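Local coordinates for protein triosephosphate isomerase (Trichomonas vaginalis, PDB 4O4V) that probably catalyses the reversible interconversion of D-glyceraldehyde 3-phosphate and dihydroxyacetone phosphate in glycolysis and gluconeogenesis, working as a homodimer, at residues Gly8-Asn13 with Glu18-Leu23; Asn64-Thr67 with Ala72-Gly75; Thr90-Ser95 with Ala109-Phe114. One frame throughout, in Å; residues are numbered along the deposited sequence.

Contact 1 (Gly8-Asn13 with Glu18-Leu23); sequences GNWKAN and EEAEKL
Past the end of strand 5-9 the backbone gives up its extended course at Trp10, takes a positive phi at Lys11 and makes an inverse gamma turn centred on Ala12, while the Trp10 side chain reaches across to Ala20 and Leu23 of helix 17-28. Leu23 brings its CD2 methyl over one face of the indole, displaced from the middle of the six-membered ring toward the rim, in a CH-pi contact; CD2 is modelled closer to the nearest ring carbon than carbons can sit, and the exact spacing is therefore doubtful. Leu23 CG follows at 3.6 Å from Trp10 CZ2. With CG anti to the backbone N (chi1 179°), the leucine extends toward the indole and meets it from the opposite direction. One turn earlier in the helix, Ala20 CB lies obliquely against the ring, 3.9 Å from Trp10 CZ3. This packing joins the loop leaving the first strand of the TIM barrel to the first helix, in the opening part of the beta-alpha-beta unit completed by strand 37-41. Trp10 also touches Ala42 and Leu237. The chain around the tryptophan is tied by two asparagines. Asn9 OD1 accepts Lys11 N at 3.0 Å in an Asx turn, the donor standing 59° out of the carbonyl plane. Asn13 ND2 gives a straighter bond to Trp10 O, 2.9 Å long with 162° at the hydrogen, and the acceptor lies almost in the plane of the Asn13 amide. Beyond these internal bonds, Asn9 ND2 and Asn13 OD1 bind Thr74 and Asn70 of the second subunit, and Lys11 NZ forms a salt bridge with Glu96.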
ATOM      1  N   GLY A   8      16.702   0.539  -8.897  1.00  7.25           N
ATOM      2  CA  GLY A   8      15.893  -0.475  -9.550  1.00  7.76           C
ATOM      3  C   GLY A   8      14.497  -0.496  -8.976  1.00  8.22           C
ATOM      4  O   GLY A   8      14.328  -0.990  -7.842  1.00 10.55           O
ATOM      5  N   ASN A   9      13.493  -0.067  -9.711  1.00  7.24           N
ATOM      6  CA  ASN A   9      12.108  -0.082  -9.235  1.00  6.73           C
ATOM      7  C   ASN A   9      11.428  -1.345  -9.747  1.00  6.24           C
ATOM      8  O   ASN A   9      11.042  -1.419 -10.911  1.00  7.28           O
ATOM      9  CB  ASN A   9      11.388   1.161  -9.742  1.00  7.95           C
ATOM     10  CG  ASN A   9       9.959   1.233  -9.280  1.00  7.12           C
ATOM     11  OD1 ASN A   9       9.532   0.471  -8.396  1.00  7.53           O
ATOM     12  ND2 ASN A   9       9.216   2.168  -9.825  1.00  7.72           N
ATOM     13  N   TRP A  10      11.274  -2.335  -8.881  1.00  6.68           N
ATOM     14  CA  TRP A  10      10.574  -3.566  -9.257  1.00  6.81           C
ATOM     15  C   TRP A  10       9.104  -3.338  -9.550  1.00  6.93           C
ATOM     16  O   TRP A  10       8.478  -4.196 -10.175  1.00  8.21           O
ATOM     17  CB  TRP A  10      10.683  -4.609  -8.160  1.00  7.09           C
ATOM     18  CG  TRP A  10      12.060  -5.159  -7.935  1.00  7.78           C
ATOM     19  CD1 TRP A  10      13.245  -4.743  -8.471  1.00  8.50           C
ATOM     20  CD2 TRP A  10      12.371  -6.240  -7.052  1.00  8.18           C
ATOM     21  NE1 TRP A  10      14.285  -5.510  -7.960  1.00  9.31           N
ATOM     22  CE2 TRP A  10      13.765  -6.441  -7.100  1.00  9.78           C
ATOM     23  CE3 TRP A  10      11.594  -7.076  -6.239  1.00  9.03           C
ATOM     24  CZ2 TRP A  10      14.410  -7.435  -6.341  1.00 11.16           C
ATOM     25  CZ3 TRP A  10      12.243  -8.060  -5.483  1.00 10.21           C
ATOM     26  CH2 TRP A  10      13.627  -8.231  -5.552  1.00 11.13           C
ATOM     27  N   LYS A  11       8.539  -2.228  -9.094  1.00  6.51           N
ATOM     28  CA  LYS A  11       7.109  -1.948  -9.200  1.00  6.85           C
ATOM     29  C   LYS A  11       6.360  -3.066  -8.494  1.00  6.89           C
ATOM     30  O   LYS A  11       6.823  -3.563  -7.461  1.00  7.23           O
ATOM     31  CB  LYS A  11       6.636  -1.684 -10.632  1.00  6.90           C
ATOM     32  CG  LYS A  11       7.486  -0.612 -11.346  1.00  7.29           C
ATOM     33  CD  LYS A  11       6.941  -0.253 -12.703  1.00  8.37           C
ATOM     34  CE  LYS A  11       7.786   0.807 -13.374  1.00  8.88           C
ATOM     35  NZ  LYS A  11       7.134   1.253 -14.628  1.00 10.12           N
ATOM     36  N   ALA A  12       5.200  -3.476  -8.976  1.00  6.77           N
ATOM     37  CA  ALA A  12       4.414  -4.543  -8.335  1.00  7.30           C
ATOM     38  C   ALA A  12       4.823  -5.894  -8.913  1.00  7.52           C
ATOM     39  O   ALA A  12       4.057  -6.559  -9.607  1.00  8.09           O
ATOM     40  CB  ALA A  12       2.925  -4.298  -8.475  1.00  7.55           C
ATOM     41  N   ASN A  13       6.056  -6.261  -8.621  1.00  7.26           N
ATOM     42  CA  ASN A  13       6.653  -7.491  -9.139  1.00  7.58           C
ATOM     43  C   ASN A  13       7.737  -7.927  -8.174  1.00  7.99           C
ATOM     44  O   ASN A  13       8.237  -7.118  -7.386  1.00  7.98           O
ATOM     45  CB  ASN A  13       7.366  -7.254 -10.478  1.00  8.18           C
ATOM     46  CG  ASN A  13       6.480  -6.760 -11.574  1.00  9.53           C
ATOM     47  OD1 ASN A  13       5.784  -7.556 -12.232  1.00 11.08           O
ATOM     48  ND2 ASN A  13       6.491  -5.465 -11.819  1.00  9.79           N
ATOM     49  N   GLU A  18       9.451 -16.517  -3.755  1.00 11.71           N
ATOM     50  CA  GLU A  18      10.500 -17.356  -4.332  1.00 12.81           C
ATOM     51  C   GLU A  18      11.177 -16.650  -5.509  1.00 12.54           C
ATOM     52  O   GLU A  18      12.395 -16.698  -5.648  1.00 11.88           O
ATOM     53  CB  GLU A  18       9.904 -18.705  -4.737  1.00 15.57           C
ATOM     54  CG  GLU A  18       9.446 -19.536  -3.562  1.00 23.21           C
ATOM     55  CD  GLU A  18       7.969 -19.303  -3.120  1.00 28.76           C
ATOM     56  OE1 GLU A  18       7.227 -18.351  -3.542  1.00 20.00           O
ATOM     57  OE2 GLU A  18       7.523 -20.131  -2.287  1.00 36.07           O
ATOM     58  N   GLU A  19      10.381 -15.994  -6.358  1.00 11.10           N
ATOM     59  CA  GLU A  19      10.953 -15.239  -7.460  1.00 11.48           C
ATOM     60  C   GLU A  19      11.787 -14.055  -6.966  1.00 11.14           C
ATOM     61  O   GLU A  19      12.834 -13.737  -7.541  1.00 10.76           O
ATOM     62  CB  GLU A  19       9.860 -14.754  -8.389  1.00 12.41           C
ATOM     63  CG  GLU A  19       9.220 -15.803  -9.254  1.00 14.68           C
ATOM     64  CD  GLU A  19       7.973 -15.232  -9.902  1.00 17.00           C
ATOM     65  OE1 GLU A  19       6.938 -15.153  -9.230  1.00 18.15           O
ATOM     66  OE2 GLU A  19       8.048 -14.765 -11.056  1.00 20.48           O
ATOM     67  N   ALA A  20      11.329 -13.409  -5.894  1.00  9.86           N
ATOM     68  CA  ALA A  20      12.103 -12.302  -5.322  1.00  9.98           C
ATOM     69  C   ALA A  20      13.451 -12.813  -4.843  1.00  9.78           C
ATOM     70  O   ALA A  20      14.476 -12.170  -5.050  1.00  9.94           O
ATOM     71  CB  ALA A  20      11.341 -11.666  -4.197  1.00 10.80           C
ATOM     72  N   GLU A  21      13.465 -13.973  -4.194  1.00 10.45           N
ATOM     73  CA  GLU A  21      14.716 -14.534  -3.694  1.00 10.61           C
ATOM     74  C   GLU A  21      15.654 -14.906  -4.829  1.00 10.96           C
ATOM     75  O   GLU A  21      16.864 -14.719  -4.712  1.00 11.31           O
ATOM     76  CB  GLU A  21      14.453 -15.710  -2.771  1.00 12.96           C
ATOM     77  CG  GLU A  21      13.848 -15.292  -1.427  1.00 16.87           C
ATOM     78  CD  GLU A  21      13.354 -16.444  -0.585  1.00 25.67           C
ATOM     79  OE1 GLU A  21      13.109 -17.543  -1.124  1.00 31.20           O
ATOM     80  OE2 GLU A  21      13.209 -16.230   0.628  1.00 35.49           O
ATOM     81  N   LYS A  22      15.125 -15.439  -5.923  1.00 10.65           N
ATOM     82  CA  LYS A  22      15.957 -15.752  -7.084  1.00 11.48           C
ATOM     83  C   LYS A  22      16.578 -14.480  -7.663  1.00 11.15           C
ATOM     84  O   LYS A  22      17.747 -14.465  -8.052  1.00 11.70           O
ATOM     85  CB  LYS A  22      15.112 -16.477  -8.131  1.00 13.37           C
ATOM     86  N   LEU A  23      15.791 -13.416  -7.756  1.00  9.89           N
ATOM     87  CA  LEU A  23      16.299 -12.155  -8.284  1.00 10.54           C
ATOM     88  C   LEU A  23      17.417 -11.635  -7.386  1.00  9.18           C
ATOM     89  O   LEU A  23      18.451 -11.153  -7.872  1.00  9.92           O
ATOM     90  CB  LEU A  23      15.168 -11.151  -8.356  1.00 11.43           C
ATOM     91  CG  LEU A  23      15.474  -9.747  -8.863  1.00 18.01           C
ATOM     92  CD1 LEU A  23      16.285  -9.769 -10.128  1.00 20.70           C
ATOM     93  CD2 LEU A  23      14.161  -9.029  -9.090  1.00 17.74           C
TER

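Contact 2 (Asn64-Thr67 with Ala72-Gly75); sequences NVFT and AFTG
Phe66 and Phe73 meet within the long loop that follows strand 59-62 of the TIM barrel, whose far limb projects into the second subunit of the dimer. The backbones stay well apart, with CA of Phe66 and CA of Phe73 8.8 Å from each other, and the two rings bridge the distance. Their side chains cross at about a right angle. The planes are inclined at 45° and the centroids are 4.7 Å apart, so the rings meet obliquely. Phe66 leads with the CE2 corner of its ring, carried over one face of Phe73 and offset toward the rim on the CG side: CE2 is 3.4 Å from Phe73 CG and 3.5 Å from Phe73 CD1. The neighbouring corner, Phe66 CZ, reaches Phe73 CD1 at 3.7 Å. With CG anti to its backbone N (chi1 -168°), Phe66 sends its ring out toward Phe73. Phe66 is buried, packed also against Phe107 and Glu76, and its backbone is hydrogen-bonded to Val77. Phe73, partly exposed, touches Lys68 of its own chain and Ile100 of the second subunit. Next to it, Thr74 OG1 is hydrogen-bonded to Asn9 and Glu96 of the second subunit, which places this limb of the loop in the dimer interface. Within the first limb, the Thr67 hydroxyl OG1 stands 3.5 Å above the plane of the Phe66 ring, over its centre.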
ATOM      1  N   ASN A  64       6.723   3.529  -1.790  1.00  6.61           N
ATOM      2  CA  ASN A  64       5.765   4.529  -1.321  1.00  7.23           C
ATOM      3  C   ASN A  64       5.808   4.509   0.205  1.00  7.25           C
ATOM      4  O   ASN A  64       6.236   3.509   0.788  1.00  7.71           O
ATOM      5  CB  ASN A  64       4.347   4.189  -1.800  1.00  7.55           C
ATOM      6  CG  ASN A  64       3.329   5.229  -1.430  1.00  7.95           C
ATOM      7  OD1 ASN A  64       3.599   6.410  -1.507  1.00  8.80           O
ATOM      8  ND2 ASN A  64       2.145   4.771  -1.016  1.00  9.64           N
ATOM      9  N   VAL A  65       5.289   5.556   0.836  1.00  7.24           N
ATOM     10  CA  VAL A  65       5.023   5.580   2.282  1.00  8.20           C
ATOM     11  C   VAL A  65       3.827   6.481   2.504  1.00  8.20           C
ATOM     12  O   VAL A  65       3.477   7.305   1.650  1.00  9.78           O
ATOM     13  CB  VAL A  65       6.211   6.121   3.116  1.00  9.64           C
ATOM     14  CG1 VAL A  65       7.447   5.311   2.944  1.00 12.96           C
ATOM     15  CG2 VAL A  65       6.518   7.567   2.811  1.00 11.12           C
ATOM     16  N   PHE A  66       3.179   6.361   3.654  1.00  8.83           N
ATOM     17  CA  PHE A  66       2.093   7.267   4.007  1.00  8.45           C
ATOM     18  C   PHE A  66       2.639   8.540   4.694  1.00  8.34           C
ATOM     19  O   PHE A  66       3.831   8.713   4.829  1.00  9.57           O
ATOM     20  CB  PHE A  66       1.060   6.498   4.864  1.00  8.84           C
ATOM     21  CG  PHE A  66      -0.236   7.216   5.058  1.00  9.12           C
ATOM     22  CD1 PHE A  66      -1.031   7.595   3.993  1.00  9.99           C
ATOM     23  CD2 PHE A  66      -0.683   7.522   6.343  1.00  9.33           C
ATOM     24  CE1 PHE A  66      -2.216   8.251   4.193  1.00 10.29           C
ATOM     25  CE2 PHE A  66      -1.859   8.183   6.529  1.00  9.99           C
ATOM     26  CZ  PHE A  66      -2.621   8.555   5.483  1.00 10.56           C
ATOM     27  N   THR A  67       1.749   9.457   5.079  1.00  9.85           N
ATOM     28  CA  THR A  67       2.117  10.769   5.628  1.00  9.48           C
ATOM     29  C   THR A  67       2.220  10.826   7.148  1.00 10.31           C
ATOM     30  O   THR A  67       2.618  11.851   7.692  1.00 11.73           O
ATOM     31  CB  THR A  67       1.062  11.784   5.243  1.00 10.63           C
ATOM     32  OG1 THR A  67      -0.201  11.216   5.577  1.00 11.50           O
ATOM     33  CG2 THR A  67       1.120  12.150   3.753  1.00 11.68           C
ATOM     34  N   ALA A  72      -5.043   5.157  12.153  1.00  9.41           N
ATOM     35  CA  ALA A  72      -6.269   4.603  11.582  1.00  9.09           C
ATOM     36  C   ALA A  72      -6.276   4.794  10.066  1.00  9.14           C
ATOM     37  O   ALA A  72      -7.082   5.547   9.488  1.00  9.70           O
ATOM     38  CB  ALA A  72      -7.470   5.248  12.239  1.00 12.11           C
ATOM     39  N   PHE A  73      -5.343   4.082   9.442  1.00  7.85           N
ATOM     40  CA  PHE A  73      -5.077   4.179   7.998  1.00  7.40           C
ATOM     41  C   PHE A  73      -4.943   2.775   7.419  1.00  7.30           C
ATOM     42  O   PHE A  73      -3.887   2.376   6.960  1.00  7.82           O
ATOM     43  CB  PHE A  73      -3.841   5.033   7.746  1.00  8.18           C
ATOM     44  CG  PHE A  73      -3.888   6.364   8.478  1.00  9.30           C
ATOM     45  CD1 PHE A  73      -4.828   7.318   8.149  1.00  9.99           C
ATOM     46  CD2 PHE A  73      -3.030   6.623   9.545  1.00 10.70           C
ATOM     47  CE1 PHE A  73      -4.896   8.525   8.861  1.00 13.28           C
ATOM     48  CE2 PHE A  73      -3.103   7.837  10.238  1.00 12.18           C
ATOM     49  CZ  PHE A  73      -4.035   8.750   9.895  1.00 13.52           C
ATOM     50  N   THR A  74      -6.038   2.034   7.465  1.00  6.91           N
ATOM     51  CA  THR A  74      -6.040   0.656   7.020  1.00  6.70           C
ATOM     52  C   THR A  74      -5.429   0.524   5.638  1.00  7.14           C
ATOM     53  O   THR A  74      -5.783   1.270   4.722  1.00  7.76           O
ATOM     54  CB  THR A  74      -7.483   0.107   7.053  1.00  7.51           C
ATOM     55  OG1 THR A  74      -7.933   0.071   8.418  1.00  8.05           O
ATOM     56  CG2 THR A  74      -7.590  -1.310   6.493  1.00  8.05           C
ATOM     57  N   GLY A  75      -4.493  -0.407   5.497  1.00  6.59           N
ATOM     58  CA  GLY A  75      -3.817  -0.678   4.237  1.00  7.15           C
ATOM     59  C   GLY A  75      -2.516   0.067   4.025  1.00  6.99           C
ATOM     60  O   GLY A  75      -1.753  -0.323   3.134  1.00  8.34           O
TER

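Contact 3 (Thr90-Ser95 with Ala109-Phe114); sequences TILGHS and AAKAKF
Leu92 lays its forked end across Lys111 and Ala112 of helix 105-117, CD1 chiefly over the backbone where Lys111 passes into Ala112, CD2 against the Lys111 side chain. CD1 is 3.6 Å from Ala112 CA and 3.6 Å from Ala112 N, and the alanine methyl is only a little farther, with Leu92 CD1 to Ala112 CB at 4.0 Å. CD2 rests against the lysine methylenes, 3.9 Å from Lys111 CB and 4.0 Å from Lys111 CD. CD1 continues the leucine chain, anti to CA (chi2 178°), to the helix backbone, and CD2 branches off toward the lysine. Lys111 sets out toward the strand, but its chain, stretched beyond CG, carries the ammonium group away from Leu92, to a salt bridge with Glu103 and a hydrogen bond to Asn64. A buried lysine thus lends methylenes to the apolar contact while its ammonium group has its polar partners elsewhere. The strand ends at Leu92; Gly93 turns the chain with a positive phi, and His94 caps the following helix through ND1 and Glu96 N. In the TIM barrel, helix 105-117 lies against the outer side of the parallel sheet, where Leu92 also packs on Ile122 and Tyr124 of strand 121-126, Ala112 touches Ile122, and the Leu92 backbone is hydrogen-bonded to Ile123 and Cys125 of that adjoining strand.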
ATOM      1  N   THR A  90      12.814   5.611   0.253  1.00  7.41           N
ATOM      2  CA  THR A  90      11.536   5.395  -0.422  1.00  7.15           C
ATOM      3  C   THR A  90      11.471   6.184  -1.714  1.00  6.97           C
ATOM      4  O   THR A  90      12.016   7.293  -1.819  1.00  7.60           O
ATOM      5  CB  THR A  90      10.314   5.756   0.464  1.00  8.10           C
ATOM      6  OG1 THR A  90       9.103   5.297  -0.165  1.00  8.48           O
ATOM      7  CG2 THR A  90      10.238   7.216   0.793  1.00 10.48           C
ATOM      8  N   ILE A  91      10.761   5.633  -2.688  1.00  6.84           N
ATOM      9  CA  ILE A  91      10.264   6.391  -3.846  1.00  6.35           C
ATOM     10  C   ILE A  91       9.030   7.163  -3.438  1.00  6.52           C
ATOM     11  O   ILE A  91       8.228   6.658  -2.641  1.00  7.30           O
ATOM     12  CB  ILE A  91       9.951   5.439  -5.023  1.00  6.53           C
ATOM     13  CG1 ILE A  91      11.196   4.628  -5.415  1.00  7.32           C
ATOM     14  CG2 ILE A  91       9.395   6.176  -6.242  1.00  7.54           C
ATOM     15  CD1 ILE A  91      10.931   3.524  -6.421  1.00  9.14           C
ATOM     16  N   LEU A  92       8.859   8.367  -3.987  1.00  6.68           N
ATOM     17  CA  LEU A  92       7.639   9.159  -3.825  1.00  6.81           C
ATOM     18  C   LEU A  92       7.225   9.744  -5.146  1.00  7.55           C
ATOM     19  O   LEU A  92       8.069  10.186  -5.926  1.00  7.44           O
ATOM     20  CB  LEU A  92       7.869  10.323  -2.833  1.00  7.37           C
ATOM     21  CG  LEU A  92       8.106   9.945  -1.377  1.00  8.46           C
ATOM     22  CD1 LEU A  92       8.369  11.202  -0.566  1.00  9.99           C
ATOM     23  CD2 LEU A  92       6.923   9.192  -0.835  1.00 10.31           C
ATOM     24  N   GLY A  93       5.920   9.813  -5.369  1.00  6.97           N
ATOM     25  CA  GLY A  93       5.391  10.548  -6.507  1.00  7.31           C
ATOM     26  C   GLY A  93       5.583   9.901  -7.864  1.00  6.97           C
ATOM     27  O   GLY A  93       5.483  10.557  -8.898  1.00  7.40           O
ATOM     28  N   HIS A  94       5.815   8.602  -7.892  1.00  6.95           N
ATOM     29  CA  HIS A  94       5.928   7.891  -9.154  1.00  7.17           C
ATOM     30  C   HIS A  94       4.687   8.145  -9.988  1.00  7.02           C
ATOM     31  O   HIS A  94       3.559   8.215  -9.461  1.00  7.43           O
ATOM     32  CB  HIS A  94       6.088   6.395  -8.892  1.00  7.07           C
ATOM     33  CG  HIS A  94       6.521   5.643 -10.089  1.00  7.42           C
ATOM     34  ND1 HIS A  94       5.662   5.228 -11.074  1.00  8.11           N
ATOM     35  CD2 HIS A  94       7.760   5.289 -10.481  1.00  8.02           C
ATOM     36  CE1 HIS A  94       6.371   4.674 -12.037  1.00  7.93           C
ATOM     37  NE2 HIS A  94       7.642   4.669 -11.678  1.00  8.44           N
ATOM     38  N   SER A  95       4.877   8.278 -11.288  1.00  7.43           N
ATOM     39  CA  SER A  95       3.766   8.522 -12.205  1.00  7.54           C
ATOM     40  C   SER A  95       2.586   7.571 -12.003  1.00  7.61           C
ATOM     41  O   SER A  95       1.438   7.982 -12.173  1.00  8.25           O
ATOM     42  CB  SER A  95       4.247   8.466 -13.657  1.00  9.40           C
ATOM     43  OG  SER A  95       4.721   7.193 -14.032  1.00 11.18           O
ATOM     44  N   ALA A 109       3.994  16.333  -1.188  1.00  9.56           N
ATOM     45  CA  ALA A 109       4.821  17.235  -0.407  1.00 11.34           C
ATOM     46  C   ALA A 109       4.772  16.849   1.074  1.00  9.73           C
ATOM     47  O   ALA A 109       5.820  16.872   1.738  1.00 11.14           O
ATOM     48  CB  ALA A 109       4.369  18.668  -0.637  1.00 11.69           C
ATOM     49  N   ALA A 110       3.599  16.479   1.581  1.00 10.53           N
ATOM     50  CA  ALA A 110       3.482  16.074   2.963  1.00 11.22           C
ATOM     51  C   ALA A 110       4.297  14.800   3.191  1.00 10.05           C
ATOM     52  O   ALA A 110       4.949  14.653   4.228  1.00 10.33           O
ATOM     53  CB  ALA A 110       2.028  15.877   3.339  1.00 10.78           C
ATOM     54  N   LYS A 111       4.276  13.853   2.254  1.00  9.16           N
ATOM     55  CA  LYS A 111       5.084  12.631   2.368  1.00  9.60           C
ATOM     56  C   LYS A 111       6.575  12.937   2.370  1.00  9.48           C
ATOM     57  O   LYS A 111       7.345  12.372   3.174  1.00  9.81           O
ATOM     58  CB  LYS A 111       4.778  11.671   1.218  1.00  9.00           C
ATOM     59  CG  LYS A 111       3.413  11.056   1.269  1.00  9.81           C
ATOM     60  CD  LYS A 111       3.167  10.082   0.127  1.00  9.16           C
ATOM     61  CE  LYS A 111       1.771   9.489   0.248  1.00 10.36           C
ATOM     62  NZ  LYS A 111       1.612   8.303  -0.618  1.00  9.75           N
ATOM     63  N   ALA A 112       7.010  13.828   1.496  1.00  9.19           N
ATOM     64  CA  ALA A 112       8.428  14.151   1.422  1.00  9.12           C
ATOM     65  C   ALA A 112       8.911  14.782   2.730  1.00  9.34           C
ATOM     66  O   ALA A 112       9.958  14.400   3.249  1.00  9.58           O
ATOM     67  CB  ALA A 112       8.696  15.110   0.264  1.00  9.50           C
ATOM     68  N   LYS A 113       8.144  15.733   3.263  1.00  9.59           N
ATOM     69  CA  LYS A 113       8.513  16.372   4.513  1.00  9.48           C
ATOM     70  C   LYS A 113       8.569  15.337   5.635  1.00  9.27           C
ATOM     71  O   LYS A 113       9.534  15.313   6.415  1.00  9.90           O
ATOM     72  CB  LYS A 113       7.510  17.460   4.846  1.00 11.08           C
ATOM     73  CG  LYS A 113       7.794  18.214   6.151  1.00 12.77           C
ATOM     74  CD  LYS A 113       6.812  19.368   6.374  1.00 15.55           C
ATOM     75  CE  LYS A 113       7.100  20.192   7.637  1.00 16.77           C
ATOM     76  NZ  LYS A 113       6.867  19.423   8.859  1.00 17.79           N
ATOM     77  N   PHE A 114       7.533  14.516   5.758  1.00  9.69           N
ATOM     78  CA  PHE A 114       7.457  13.545   6.843  1.00 10.15           C
ATOM     79  C   PHE A 114       8.573  12.517   6.738  1.00  8.86           C
ATOM     80  O   PHE A 114       9.230  12.207   7.737  1.00 10.21           O
ATOM     81  CB  PHE A 114       6.092  12.864   6.866  1.00 10.25           C
ATOM     82  CG  PHE A 114       5.931  11.933   8.013  1.00 10.18           C
ATOM     83  CD1 PHE A 114       5.719  12.419   9.261  1.00 12.28           C
ATOM     84  CD2 PHE A 114       6.019  10.551   7.832  1.00 10.84           C
ATOM     85  CE1 PHE A 114       5.612  11.564  10.342  1.00 13.15           C
ATOM     86  CE2 PHE A 114       5.898   9.712   8.906  1.00 12.79           C
ATOM     87  CZ  PHE A 114       5.705  10.219  10.146  1.00 14.31           C
TER

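Contacts 1 and 3 are buried, contact 2 only partly so. Contact 3 lies deepest, about 10 Å from the centre of the chain to its own centre, and is apolar packing of a strand leucine on a helix, its backbone included. Contact 1 also pairs strand-end and helix, but farther out, and relies on an aromatic face and on a loop tied by asparagine bonds. Contact 2, the most peripheral, is purely aromatic and joins two limbs of one loop. Contacts 1 and 3 reach the same parallel sheet and touch where Asn9 packs on Ile91 and His94; contacts 2 and 3 are joined through the polar end of Lys111. Contacts 1 and 2 do not touch within the chain, yet both face the second subunit.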